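Local coordinates for protein Pcdhgb2 (Mus musculus, PDB 5SZR), which probably acts as a calcium-dependent cell-adhesion protein that may help establish specific neuronal connections in the brain, represented here by extracellular cadherin domains 3 to 6, at residues L405-R410 against A421-I426; Y252-S257 against L293-R298; S219-V224 against S310-V315. All coordinates share one frame; numbering follows the deposited sequence.

How the interactions relate
Interactions 2 and 3 belong to one four-stranded mixed sheet of the third cadherin domain in this fragment, at its two edges: interaction 2 joins outer strand 250-257 to 290-299, interaction 3 joins outer strand 219-225 to 306-316. The inner strands are neighbours, and Leu-293 O lies 2.6 Å from Met-311 N, a probable hydrogen bond. Interaction 1, the buried contact, is the matching inner antiparallel hairpin of the last domain, its centre about 44 Å from that of interaction 3; one face packs leucine, valine and alanine, the other carries an O-linked mannose. Of the partly buried edge pairs, antiparallel interaction 2 borders an N-acetylglucosamine at its bulge; parallel interaction 3 backs an exposed Leu-221/His-223 face with buried Tyr, Met and Val.

Interaction 1: residues L405-R410 against A421-I426; sequences LLVAVR and ATLHLI. With MAN (alpha-D-mannopyranose), chain B; MAN (alpha-D-mannopyranose), chain U.
Leu-405 and Leu-423 exchange two backbone hydrogen bonds: Leu-405 N gives one to Leu-423 O (2.9 Å), and Leu-423 N returns a shorter one to Leu-405 O (2.7 Å). Val-407 and Ala-421 repeat the exchange, with Val-407 N to Ala-421 O and Ala-421 N to Val-407 O. Between them, Leu-406 and Thr-422 form the non-hydrogen-bonded pair, and Thr-422 CA turns its hydrogen to Leu-405 O. These are the two middle strands of the mixed sheet in the last cadherin domain of the fragment, joined as a hairpin; the outer strands 368-374 and 335-342 flank them.

The apolar contacts gather on the face that carries Leu-405, Val-407, Ala-421 and Leu-423. Leu-405 CD1 meets Leu-425 CD1 at 4.0 Å, the two side chains crossing at a slant. Val-407 divides its branches: CG1 touches Leu-423 CD1, while CG2, placed between backbone N and carbonyl carbon, lies against Ala-421 O at 3.3 Å, with Ala-421 CB farther off at 4.2 Å. Phe-380 and Leu-382 of the opposing sheet close over Leu-405 and Val-407.

Sugar chemistry occupies the other face. Thr-422 OG1, anti to its own carbonyl carbon (chi1 -63°), is bonded covalently to C1 of a mannose at 1.4 Å, and Leu-406 CD1 lies 3.6 Å from that same OG1. Thr-422 CG2 sits over one face of the His-424 ring, toward its rim. Farther along, Arg-410 NE donates to O5 of a second mannose at 2.9 Å and weakly to its O6, with Ala-408 CB over the centre of one guanidinium face.

The chemistry thus splits by face: aliphatic packing toward the domain core, O-mannose and its polar neighbours on the other side, where the threonine oxygen is now a glycosidic ether oxygen with no proton to donate.

Interaction 2: residues Y252-S257 against L293-R298; sequences YSIIAS and LTLQAR. With NAG (2-acetamido-2-deoxy-beta-D-glucopyranose), chain E.
Ile-255 and Ala-256 both face Thr-294, a classic beta bulge that shifts the antiparallel register by one residue. Thr-294 O takes a bond from Ile-255 N at 3.0 Å and a long, weak one from Ala-256 N at 3.4 Å; Thr-294 N answers to Ala-256 O. Before the bulge, Ser-253 and Gln-296 exchange two regular backbone bonds. The pair forms one edge of the mixed sheet of a cadherin domain, with strand 250-257 outermost.

On the face turned to the domain core, Ile-254 crosses Leu-293 at about a right angle, its CG2 3.7 Å from Leu-293 CD1, while Ile-254 and Leu-295 lie side by side. Val-268 and Val-270 of the opposing sheet pack against this group. Farther along, Tyr-252 CE1 rests 4.0 Å from Ala-297 CB, and the Tyr-252 hydroxyl is hydrogen-bonded to Ala-239 N.

The opposite face borders an N-acetylglucosamine. The bulged Ile-255 has CG1 between backbone N and carbonyl carbon (chi1 59°), where it lies 3.2 Å from Thr-294 O and also meets Thr-294 CG2; beyond it, Ile-255 CD1 touches the sugar C6 at 3.5 Å.

Interaction 3: residues S219-V224 against S310-V315; sequences SYLVHV and SMRVLV. With EDO (1,2-ethanediol), chain Z.
Tyr-220 and Met-311 meet through their side chains: Met-311 CE comes within 3.8 Å of Tyr-220 CB and 3.7 Å of Val-222 CG2. Met-311 runs extended as far as SD and then bends (chi3 -80°), which sets the methyl between those two partners. Further on, Val-224 CG2 packs on Val-313 CG1 at 3.8 Å. On the other face Leu-221 CD1 touches Arg-312 CB at 3.9 Å and also its CG and CD, as well as Leu-314 CD1; the same methyl of Leu-314 is 3.7 Å from His-223 NE2, the two side chains lying alongside and pointing the same way.

Five backbone hydrogen bonds hold this parallel pair in register, from Tyr-220 N to Ser-310 O through to Val-224 N to Leu-314 O; the straightest joins Leu-314 N to Val-222 O at 2.7 Å. Parallel pairing of part of strand A with the last strand, G, is usual in the Greek-key cadherin domain; here strand 219-225 is the outermost of the sheet, beside 306-316. An ethanediol, probably from the crystallisation liquor, takes a weak bond from Leu-221 N.

In the next shell, Val-237, Ala-235 and Ile-234 of strand 232-240 back Tyr-220, Val-222 and Val-224, and Leu-295 flanks Met-311. Ser-290 OG is hydrogen-bonded to both Arg-312 NH1 and Val-313 O. The side chain of Glu-226, a calcium ligand just after Val-224 in the chain, comes about 4 Å from that of Val-315.

Interaction 1: residues L405-R410 against A421-I426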
loop_
_atom_site.group_PDB
_atom_site.type_symbol
_atom_site.label_atom_id
_atom_site.label_comp_id
_atom_site.label_asym_id
_atom_site.label_seq_id
_atom_site.Cartn_x
_atom_site.Cartn_y
_atom_site.Cartn_z
ATOM N N LEU A 405 70.447 4.636 26.217
ATOM C CA LEU A 405 69.287 5.113 25.475
ATOM C C LEU A 405 68.023 4.502 26.064
ATOM O O LEU A 405 67.972 3.291 26.308
ATOM C CB LEU A 405 69.373 4.739 23.991
ATOM C CG LEU A 405 70.350 5.383 23.009
ATOM C CD1 LEU A 405 70.062 4.844 21.617
ATOM C CD2 LEU A 405 70.241 6.890 23.016
ATOM N N LEU A 406 67.002 5.333 26.277
ATOM C CA LEU A 406 65.669 4.871 26.656
ATOM C C LEU A 406 64.758 5.085 25.454
ATOM O O LEU A 406 64.439 6.227 25.107
ATOM C CB LEU A 406 65.149 5.608 27.889
ATOM C CG LEU A 406 63.692 5.303 28.265
ATOM C CD1 LEU A 406 63.495 3.809 28.490
ATOM C CD2 LEU A 406 63.259 6.090 29.495
ATOM N N VAL A 407 64.346 3.993 24.819
ATOM C CA VAL A 407 63.607 4.055 23.564
ATOM C C VAL A 407 62.169 3.605 23.784
ATOM O O VAL A 407 61.870 2.778 24.654
ATOM C CB VAL A 407 64.275 3.208 22.461
ATOM C CG1 VAL A 407 65.705 3.669 22.230
ATOM C CG2 VAL A 407 64.233 1.731 22.822
ATOM N N ALA A 408 61.273 4.156 22.970
ATOM C CA ALA A 408 59.855 3.836 23.026
ATOM C C ALA A 408 59.384 3.439 21.636
ATOM O O ALA A 408 59.641 4.154 20.660
ATOM C CB ALA A 408 59.038 5.027 23.547
ATOM N N VAL A 409 58.707 2.300 21.545
ATOM C CA VAL A 409 58.031 1.884 20.324
ATOM C C VAL A 409 56.540 2.130 20.519
ATOM O O VAL A 409 55.923 1.567 21.432
ATOM C CB VAL A 409 58.335 0.416 19.978
ATOM C CG1 VAL A 409 58.207 -0.477 21.207
ATOM C CG2 VAL A 409 57.445 -0.066 18.852
ATOM N N ARG A 410 55.970 2.996 19.680
ATOM C CA ARG A 410 54.583 3.426 19.790
ATOM C C ARG A 410 53.799 3.001 18.557
ATOM O O ARG A 410 54.347 2.910 17.455
ATOM C CB ARG A 410 54.484 4.947 19.944
ATOM C CG ARG A 410 55.274 5.507 21.108
ATOM C CD ARG A 410 54.897 6.952 21.408
ATOM N NE ARG A 410 55.176 7.274 22.805
ATOM C CZ ARG A 410 56.135 8.096 23.218
ATOM N NH1 ARG A 410 56.910 8.718 22.339
ATOM N NH2 ARG A 410 56.302 8.311 24.515
ATOM N N ALA A 421 62.218 0.201 26.195
ATOM C CA ALA A 421 63.397 -0.614 26.456
ATOM C C ALA A 421 64.589 0.301 26.706
ATOM O O ALA A 421 64.731 1.340 26.053
ATOM C CB ALA A 421 63.695 -1.568 25.295
ATOM N N THR A 422 65.437 -0.084 27.657
ATOM C CA THR A 422 66.669 0.641 27.942
ATOM C C THR A 422 67.839 -0.082 27.291
ATOM O O THR A 422 68.043 -1.278 27.517
ATOM C CB THR A 422 66.913 0.771 29.445
ATOM O OG1 THR A 422 65.867 1.542 30.040
ATOM C CG2 THR A 422 68.237 1.467 29.696
ATOM N N LEU A 423 68.600 0.642 26.484
ATOM C CA LEU A 423 69.715 0.079 25.736
ATOM C C LEU A 423 71.001 0.653 26.306
ATOM O O LEU A 423 71.284 1.842 26.126
ATOM C CB LEU A 423 69.598 0.401 24.248
ATOM C CG LEU A 423 68.316 0.027 23.514
ATOM C CD1 LEU A 423 68.437 0.461 22.066
ATOM C CD2 LEU A 423 68.061 -1.464 23.613
ATOM N N HIS A 424 71.766 -0.187 26.998
ATOM C CA HIS A 424 73.098 0.173 27.467
ATOM C C HIS A 424 74.080 -0.103 26.335
ATOM O O HIS A 424 74.322 -1.262 25.982
ATOM C CB HIS A 424 73.470 -0.613 28.722
ATOM C CG HIS A 424 72.515 -0.425 29.859
ATOM N ND1 HIS A 424 72.369 0.777 30.518
ATOM C CD2 HIS A 424 71.671 -1.293 30.467
ATOM C CE1 HIS A 424 71.469 0.645 31.476
ATOM N NE2 HIS A 424 71.030 -0.601 31.468
ATOM N N LEU A 425 74.631 0.957 25.758
ATOM C CA LEU A 425 75.605 0.853 24.679
ATOM C C LEU A 425 76.966 1.265 25.225
ATOM O O LEU A 425 77.144 2.403 25.669
ATOM C CB LEU A 425 75.194 1.723 23.491
ATOM C CG LEU A 425 73.705 1.649 23.144
ATOM C CD1 LEU A 425 73.364 2.564 21.979
ATOM C CD2 LEU A 425 73.281 0.217 22.846
ATOM N N ILE A 426 77.920 0.338 25.203
ATOM C CA ILE A 426 79.222 0.530 25.833
ATOM C C ILE A 426 80.300 0.348 24.776
ATOM O O ILE A 426 80.433 -0.740 24.201
ATOM C CB ILE A 426 79.431 -0.444 27.000
ATOM C CG1 ILE A 426 78.290 -0.306 28.009
ATOM C CG2 ILE A 426 80.782 -0.205 27.664
ATOM C CD1 ILE A 426 78.476 -1.155 29.235
HETATM C C1 MAN B . 65.143 0.703 30.960
HETATM C C2 MAN B . 63.949 1.544 31.412
HETATM C C3 MAN B . 64.442 2.664 32.333
HETATM C C4 MAN B . 65.236 2.091 33.518
HETATM C C5 MAN B . 66.400 1.211 33.023
HETATM C C6 MAN B . 67.071 0.451 34.164
HETATM O O2 MAN B . 63.034 0.757 32.187
HETATM O O3 MAN B . 63.377 3.486 32.808
HETATM O O4 MAN B . 65.762 3.153 34.298
HETATM O O5 MAN B . 65.920 0.222 32.052
HETATM O O6 MAN B . 68.189 -0.269 33.647
HETATM C C1 MAN U . 55.017 4.772 25.542
HETATM C C2 MAN U . 55.209 4.685 27.061
HETATM C C3 MAN U . 53.841 4.724 27.742
HETATM C C4 MAN U . 53.090 5.986 27.326
HETATM C C5 MAN U . 52.915 5.965 25.801
HETATM C C6 MAN U . 52.227 7.200 25.255
HETATM O O2 MAN U . 55.918 5.839 27.540
HETATM O O3 MAN U . 53.936 4.650 29.157
HETATM O O4 MAN U . 51.816 6.038 27.961
HETATM O O5 MAN U . 54.225 5.880 25.168
HETATM O O6 MAN U . 52.561 7.305 23.874
#

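Interaction 2: residues Y252-S257 against L293-R298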
loop_
_atom_site.group_PDB
_atom_site.type_symbol
_atom_site.label_atom_id
_atom_site.label_comp_id
_atom_site.label_asym_id
_atom_site.label_seq_id
_atom_site.Cartn_x
_atom_site.Cartn_y
_atom_site.Cartn_z
ATOM N N TYR A 252 10.638 -10.865 11.330
ATOM C CA TYR A 252 12.018 -10.999 10.878
ATOM C C TYR A 252 12.702 -12.159 11.587
ATOM O O TYR A 252 12.415 -12.456 12.750
ATOM C CB TYR A 252 12.807 -9.712 11.124
ATOM C CG TYR A 252 12.136 -8.486 10.556
ATOM C CD1 TYR A 252 12.234 -8.181 9.205
ATOM C CD2 TYR A 252 11.387 -7.645 11.367
ATOM C CE1 TYR A 252 11.612 -7.068 8.676
ATOM C CE2 TYR A 252 10.766 -6.527 10.854
ATOM C CZ TYR A 252 10.877 -6.242 9.506
ATOM O OH TYR A 252 10.258 -5.122 8.994
ATOM N N SER A 253 13.621 -12.809 10.872
ATOM C CA SER A 253 14.374 -13.929 11.422
ATOM C C SER A 253 15.710 -14.041 10.696
ATOM O O SER A 253 15.940 -13.399 9.666
ATOM C CB SER A 253 13.584 -15.238 11.317
ATOM O OG SER A 253 13.431 -15.638 9.965
ATOM N N ILE A 254 16.593 -14.874 11.247
ATOM C CA ILE A 254 17.897 -15.161 10.659
ATOM C C ILE A 254 17.889 -16.611 10.201
ATOM O O ILE A 254 17.649 -17.519 11.007
ATOM C CB ILE A 254 19.044 -14.915 11.652
ATOM C CG1 ILE A 254 19.148 -13.434 12.017
ATOM C CG2 ILE A 254 20.359 -15.415 11.077
ATOM C CD1 ILE A 254 20.286 -13.135 12.981
ATOM N N ILE A 255 18.178 -16.836 8.923
ATOM C CA ILE A 255 18.057 -18.165 8.343
ATOM C C ILE A 255 19.386 -18.763 7.893
ATOM O O ILE A 255 19.474 -19.991 7.760
ATOM C CB ILE A 255 17.058 -18.161 7.171
ATOM C CG1 ILE A 255 17.525 -17.179 6.101
ATOM C CG2 ILE A 255 15.668 -17.812 7.668
ATOM C CD1 ILE A 255 16.667 -17.176 4.870
ATOM N N ALA A 256 20.418 -17.958 7.650
ATOM C CA ALA A 256 21.680 -18.511 7.170
ATOM C C ALA A 256 22.819 -17.572 7.534
ATOM O O ALA A 256 22.612 -16.385 7.802
ATOM C CB ALA A 256 21.651 -18.763 5.659
ATOM N N SER A 257 24.031 -18.126 7.521
ATOM C CA SER A 257 25.236 -17.416 7.930
ATOM C C SER A 257 26.449 -18.274 7.608
ATOM O O SER A 257 26.386 -19.504 7.677
ATOM C CB SER A 257 25.205 -17.089 9.427
ATOM O OG SER A 257 26.510 -16.932 9.943
ATOM N N LEU A 293 25.488 -12.923 6.734
ATOM C CA LEU A 293 24.227 -13.202 7.400
ATOM C C LEU A 293 23.098 -13.051 6.390
ATOM O O LEU A 293 23.108 -12.118 5.583
ATOM C CB LEU A 293 24.033 -12.236 8.574
ATOM C CG LEU A 293 23.088 -12.591 9.714
ATOM C CD1 LEU A 293 23.627 -13.795 10.465
ATOM C CD2 LEU A 293 22.934 -11.390 10.636
ATOM N N THR A 294 22.127 -13.963 6.435
ATOM C CA THR A 294 20.942 -13.879 5.582
ATOM C C THR A 294 19.700 -13.806 6.462
ATOM O O THR A 294 19.381 -14.763 7.175
ATOM C CB THR A 294 20.853 -15.064 4.622
ATOM O OG1 THR A 294 21.901 -14.968 3.649
ATOM C CG2 THR A 294 19.509 -15.051 3.902
ATOM N N LEU A 295 19.000 -12.679 6.403
ATOM C CA LEU A 295 17.770 -12.478 7.153
ATOM C C LEU A 295 16.561 -12.656 6.240
ATOM O O LEU A 295 16.661 -12.578 5.012
ATOM C CB LEU A 295 17.742 -11.089 7.797
ATOM C CG LEU A 295 18.887 -10.773 8.762
ATOM C CD1 LEU A 295 20.028 -10.077 8.034
ATOM C CD2 LEU A 295 18.406 -9.938 9.941
ATOM N N GLN A 296 15.407 -12.906 6.859
ATOM C CA GLN A 296 14.173 -13.146 6.128
ATOM C C GLN A 296 13.039 -12.341 6.743
ATOM O O GLN A 296 12.896 -12.300 7.970
ATOM C CB GLN A 296 13.806 -14.632 6.116
ATOM C CG GLN A 296 12.440 -14.902 5.497
ATOM C CD GLN A 296 12.087 -16.372 5.457
ATOM O OE1 GLN A 296 12.386 -17.066 4.486
ATOM N NE2 GLN A 296 11.445 -16.859 6.515
ATOM N N ALA A 297 12.245 -11.701 5.887
ATOM C CA ALA A 297 11.004 -11.046 6.280
ATOM C C ALA A 297 9.834 -11.881 5.788
ATOM O O ALA A 297 9.784 -12.251 4.612
ATOM C CB ALA A 297 10.911 -9.630 5.708
ATOM N N ARG A 298 8.894 -12.161 6.682
ATOM C CA ARG A 298 7.795 -13.078 6.419
ATOM C C ARG A 298 6.490 -12.427 6.855
ATOM O O ARG A 298 6.425 -11.849 7.945
ATOM C CB ARG A 298 8.025 -14.391 7.172
ATOM C CG ARG A 298 7.090 -15.516 6.817
ATOM C CD ARG A 298 7.421 -16.738 7.648
ATOM N NE ARG A 298 6.874 -17.949 7.051
ATOM C CZ ARG A 298 7.450 -18.609 6.052
ATOM N NH1 ARG A 298 6.881 -19.703 5.563
ATOM N NH2 ARG A 298 8.594 -18.172 5.539
HETATM C C1 NAG E . 14.329 -17.269 1.395
HETATM C C2 NAG E . 13.210 -17.892 0.576
HETATM C C3 NAG E . 12.492 -18.946 1.416
HETATM C C4 NAG E . 13.495 -19.944 1.991
HETATM C C5 NAG E . 14.656 -19.214 2.675
HETATM C C6 NAG E . 15.781 -20.122 3.116
HETATM C C7 NAG E . 12.358 -16.333 -1.115
HETATM C C8 NAG E . 11.318 -15.307 -1.447
HETATM N N2 NAG E . 12.276 -16.883 0.101
HETATM O O3 NAG E . 11.512 -19.615 0.631
HETATM O O4 NAG E . 12.851 -20.782 2.944
HETATM O O5 NAG E . 15.238 -18.264 1.774
HETATM O O6 NAG E . 15.394 -21.488 3.095
HETATM O O7 NAG E . 13.232 -16.652 -1.914
#

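Interaction 3: residues S219-V224 against S310-V315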
loop_
_atom_site.group_PDB
_atom_site.type_symbol
_atom_site.label_atom_id
_atom_site.label_comp_id
_atom_site.label_asym_id
_atom_site.label_seq_id
_atom_site.Cartn_x
_atom_site.Cartn_y
_atom_site.Cartn_z
ATOM N N SER A 219 20.587 -4.926 0.280
ATOM C CA SER A 219 21.470 -5.672 1.165
ATOM C C SER A 219 21.942 -4.723 2.254
ATOM O O SER A 219 21.726 -3.511 2.184
ATOM C CB SER A 219 22.657 -6.279 0.409
ATOM O OG SER A 219 23.474 -5.266 -0.136
ATOM N N TYR A 220 22.589 -5.290 3.269
ATOM C CA TYR A 220 22.980 -4.537 4.452
ATOM C C TYR A 220 24.464 -4.727 4.725
ATOM O O TYR A 220 24.940 -5.861 4.847
ATOM C CB TYR A 220 22.157 -4.964 5.673
ATOM C CG TYR A 220 20.713 -4.491 5.643
ATOM C CD1 TYR A 220 20.347 -3.279 6.217
ATOM C CD2 TYR A 220 19.719 -5.260 5.050
ATOM C CE1 TYR A 220 19.029 -2.846 6.200
ATOM C CE2 TYR A 220 18.404 -4.836 5.029
ATOM C CZ TYR A 220 18.063 -3.629 5.603
ATOM O OH TYR A 220 16.750 -3.210 5.583
ATOM N N LEU A 221 25.187 -3.614 4.822
ATOM C CA LEU A 221 26.589 -3.595 5.225
ATOM C C LEU A 221 26.663 -2.863 6.561
ATOM O O LEU A 221 26.343 -1.672 6.641
ATOM C CB LEU A 221 27.452 -2.917 4.164
ATOM C CG LEU A 221 28.959 -2.921 4.417
ATOM C CD1 LEU A 221 29.474 -4.350 4.487
ATOM C CD2 LEU A 221 29.683 -2.142 3.336
ATOM N N VAL A 222 27.069 -3.576 7.608
ATOM C CA VAL A 222 27.037 -3.061 8.972
ATOM C C VAL A 222 28.456 -3.007 9.519
ATOM O O VAL A 222 29.244 -3.935 9.310
ATOM C CB VAL A 222 26.135 -3.931 9.871
ATOM C CG1 VAL A 222 26.039 -3.339 11.271
ATOM C CG2 VAL A 222 24.755 -4.072 9.246
ATOM N N HIS A 223 28.777 -1.921 10.219
ATOM C CA HIS A 223 30.049 -1.762 10.916
ATOM C C HIS A 223 29.807 -1.833 12.418
ATOM O O HIS A 223 28.908 -1.161 12.935
ATOM C CB HIS A 223 30.715 -0.429 10.565
ATOM C CG HIS A 223 31.235 -0.353 9.163
ATOM N ND1 HIS A 223 30.432 -0.050 8.086
ATOM C CD2 HIS A 223 32.481 -0.530 8.664
ATOM C CE1 HIS A 223 31.158 -0.047 6.983
ATOM N NE2 HIS A 223 32.405 -0.337 7.305
ATOM N N VAL A 224 30.601 -2.645 13.117
ATOM C CA VAL A 224 30.496 -2.797 14.567
ATOM C C VAL A 224 31.896 -2.733 15.164
ATOM O O VAL A 224 32.752 -3.566 14.840
ATOM C CB VAL A 224 29.814 -4.114 14.976
ATOM C CG1 VAL A 224 29.507 -4.103 16.465
ATOM C CG2 VAL A 224 28.557 -4.352 14.170
ATOM N N SER A 310 20.625 -10.111 2.281
ATOM C CA SER A 310 21.963 -10.422 2.762
ATOM C C SER A 310 22.487 -9.276 3.616
ATOM O O SER A 310 22.367 -8.103 3.242
ATOM C CB SER A 310 22.918 -10.688 1.597
ATOM O OG SER A 310 24.234 -10.935 2.071
ATOM N N MET A 311 23.068 -9.616 4.762
ATOM C CA MET A 311 23.739 -8.648 5.617
ATOM C C MET A 311 25.183 -9.077 5.822
ATOM O O MET A 311 25.449 -10.244 6.127
ATOM C CB MET A 311 23.039 -8.507 6.969
ATOM C CG MET A 311 23.792 -7.627 7.944
ATOM S SD MET A 311 22.997 -7.485 9.548
ATOM C CE MET A 311 21.730 -6.268 9.195
ATOM N N ARG A 312 26.108 -8.140 5.648
ATOM C CA ARG A 312 27.509 -8.350 5.982
ATOM C C ARG A 312 27.881 -7.452 7.154
ATOM O O ARG A 312 27.539 -6.265 7.171
ATOM C CB ARG A 312 28.420 -8.074 4.784
ATOM C CG ARG A 312 29.895 -8.218 5.116
ATOM C CD ARG A 312 30.780 -8.063 3.890
ATOM N NE ARG A 312 30.758 -9.243 3.029
ATOM C CZ ARG A 312 31.512 -10.322 3.223
ATOM N NH1 ARG A 312 32.347 -10.377 4.255
ATOM N NH2 ARG A 312 31.434 -11.346 2.387
ATOM N N VAL A 313 28.571 -8.024 8.134
ATOM C CA VAL A 313 28.953 -7.317 9.348
ATOM C C VAL A 313 30.473 -7.215 9.373
ATOM O O VAL A 313 31.170 -8.237 9.339
ATOM C CB VAL A 313 28.416 -8.027 10.601
ATOM C CG1 VAL A 313 28.859 -7.299 11.860
ATOM C CG2 VAL A 313 26.892 -8.120 10.533
ATOM N N LEU A 314 30.986 -5.988 9.415
ATOM C CA LEU A 314 32.420 -5.733 9.456
ATOM C C LEU A 314 32.821 -5.380 10.882
ATOM O O LEU A 314 32.368 -4.370 11.430
ATOM C CB LEU A 314 32.809 -4.612 8.491
ATOM C CG LEU A 314 32.783 -5.006 7.013
ATOM C CD1 LEU A 314 32.923 -3.789 6.111
ATOM C CD2 LEU A 314 33.887 -6.016 6.735
ATOM N N VAL A 315 33.652 -6.223 11.483
ATOM C CA VAL A 315 34.134 -5.997 12.840
ATOM C C VAL A 315 35.266 -4.978 12.782
ATOM O O VAL A 315 36.283 -5.203 12.118
ATOM C CB VAL A 315 34.596 -7.311 13.483
ATOM C CG1 VAL A 315 35.153 -7.059 14.875
ATOM C CG2 VAL A 315 33.442 -8.303 13.529
HETATM C C1 EDO Z . 24.006 -0.576 4.171
HETATM O O1 EDO Z . 24.540 -1.202 2.998
HETATM C C2 EDO Z . 24.152 0.937 4.055
HETATM O O2 EDO Z . 23.129 1.585 4.823
#